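Local coordinates for iota-carrageenase (Alteromonas sp., PDB 1H80), which hydrolyses the beta-1,4 linkages of iota-carrageenan, a sulfated galactan of red algal cell walls, with inversion of anomeric configuration, at residues A[211-216]-A[245-250]. Sequence-based numbering, arbitrary orientation.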
loop_
_atom_site.group_PDB
_atom_site.type_symbol
_atom_site.label_atom_id
_atom_site.label_comp_id
_atom_site.label_asym_id
_atom_site.label_seq_id
_atom_site.Cartn_x
_atom_site.Cartn_y
_atom_site.Cartn_z
ATOM N N GLY A 211 10.793 -0.433 -2.773
ATOM C CA GLY A 211 10.153 -0.477 -4.074
ATOM C C GLY A 211 8.697 -0.067 -3.907
ATOM O O GLY A 211 8.122 -0.235 -2.827
ATOM N N GLY A 212 8.101 0.485 -4.958
ATOM C CA GLY A 212 6.709 0.895 -4.881
ATOM C C GLY A 212 6.435 1.953 -3.825
ATOM O O GLY A 212 7.237 2.859 -3.616
ATOM N N ILE A 213 5.293 1.833 -3.156
ATOM C CA ILE A 213 4.900 2.786 -2.124
ATOM C C ILE A 213 4.513 2.036 -0.852
ATOM O O ILE A 213 3.783 1.043 -0.906
ATOM C CB ILE A 213 3.721 3.641 -2.609
ATOM C CG1 ILE A 213 4.179 4.471 -3.809
ATOM C CG2 ILE A 213 3.211 4.547 -1.491
ATOM C CD1 ILE A 213 3.092 5.255 -4.444
ATOM N N ALA A 214 5.010 2.504 0.289
ATOM C CA ALA A 214 4.714 1.841 1.557
ATOM C C ALA A 214 3.251 1.990 1.962
ATOM O O ALA A 214 2.566 1.002 2.230
ATOM C CB ALA A 214 5.624 2.383 2.653
ATOM N N LEU A 215 2.779 3.230 2.018
ATOM C CA LEU A 215 1.393 3.502 2.382
ATOM C C LEU A 215 0.754 4.214 1.203
ATOM O O LEU A 215 0.834 5.435 1.070
ATOM C CB LEU A 215 1.329 4.373 3.634
ATOM C CG LEU A 215 -0.082 4.716 4.121
ATOM C CD1 LEU A 215 -0.908 3.438 4.327
ATOM C CD2 LEU A 215 0.024 5.500 5.415
ATOM N N ARG A 216 0.121 3.426 0.347
ATOM C CA ARG A 216 -0.506 3.929 -0.861
ATOM C C ARG A 216 -1.988 4.198 -0.653
ATOM O O ARG A 216 -2.819 3.300 -0.774
ATOM C CB ARG A 216 -0.302 2.906 -1.978
ATOM C CG ARG A 216 -0.780 3.344 -3.345
ATOM C CD ARG A 216 -0.719 2.168 -4.305
ATOM N NE ARG A 216 0.650 1.804 -4.667
ATOM C CZ ARG A 216 1.327 2.375 -5.660
ATOM N NH1 ARG A 216 0.759 3.328 -6.384
ATOM N NH2 ARG A 216 2.569 1.994 -5.931
ATOM N N GLY A 245 12.167 3.244 -3.946
ATOM C CA GLY A 245 10.824 3.186 -4.489
ATOM C C GLY A 245 10.298 4.524 -4.963
ATOM O O GLY A 245 11.063 5.450 -5.234
ATOM N N LEU A 246 8.978 4.618 -5.062
ATOM C CA LEU A 246 8.319 5.839 -5.505
ATOM C C LEU A 246 8.161 6.839 -4.370
ATOM O O LEU A 246 8.549 7.999 -4.495
ATOM C CB LEU A 246 6.938 5.516 -6.081
ATOM C CG LEU A 246 6.869 4.715 -7.381
ATOM C CD1 LEU A 246 5.412 4.400 -7.699
ATOM C CD2 LEU A 246 7.499 5.510 -8.514
ATOM N N ALA A 247 7.579 6.384 -3.264
ATOM C CA ALA A 247 7.350 7.243 -2.112
ATOM C C ALA A 247 6.974 6.403 -0.905
ATOM O O ALA A 247 6.569 5.253 -1.042
ATOM C CB ALA A 247 6.228 8.223 -2.412
ATOM N N ALA A 248 7.115 6.985 0.279
ATOM C CA ALA A 248 6.762 6.288 1.507
ATOM C C ALA A 248 5.263 6.432 1.697
ATOM O O ALA A 248 4.566 5.478 2.031
ATOM C CB ALA A 248 7.498 6.904 2.687
ATOM N N VAL A 249 4.775 7.643 1.473
ATOM C CA VAL A 249 3.362 7.936 1.631
ATOM C C VAL A 249 2.832 8.620 0.387
ATOM O O VAL A 249 3.433 9.564 -0.116
ATOM C CB VAL A 249 3.134 8.861 2.836
ATOM C CG1 VAL A 249 1.659 9.211 2.942
ATOM C CG2 VAL A 249 3.617 8.184 4.110
ATOM N N MET A 250 1.698 8.143 -0.111
ATOM C CA MET A 250 1.111 8.736 -1.299
ATOM C C MET A 250 -0.395 8.898 -1.180
ATOM O O MET A 250 -1.087 8.019 -0.664
ATOM C CB MET A 250 1.458 7.893 -2.528
ATOM C CG MET A 250 0.793 8.357 -3.808
ATOM S SD MET A 250 -0.773 7.512 -4.076
ATOM C CE MET A 250 -0.306 6.446 -5.446
#
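The side chain of I213 lies against L246 and M250 in the next coil, with the backbone O of A247 under its base. Its CB lies close to that carbonyl oxygen, and A247 O also receives a CA-H...O contact from I213 CA at 3.2 Å. With CG1 anti to the carbonyl carbon (chi1 -64°), this branch packs against L246 CB at 3.7 Å, while CG2 stays near A247 O. The chain then extends to CD1, which meets M250 CB at 3.6 Å and sits 3.4 Å above one face of the R216 guanidinium, offset toward its rim. An alanine in place of I213 would probably open a gap between L246 and M250 and take away the methyl that lies over the guanidinium of R216. The two segments are equivalent corners in successive coils of the right-handed parallel beta-helix, whose coils here run in parallel register from I213 beside A247 to R216 beside M250. Backbone bonds join them: L246 N to G212 O, L215 N to A248 O (2.9 Å, nearly straight at 161°) and M250 N to L215 O, with a weak one from A214 N to A247 O. In one of the two conformers of M250, its methyl CE comes to 3.4 Å from R216 NH1. That guanidinium is fixed from outside, NH1 by a salt bridge to E218 and NH2 by a hydrogen bond to the carbonyl of Y191.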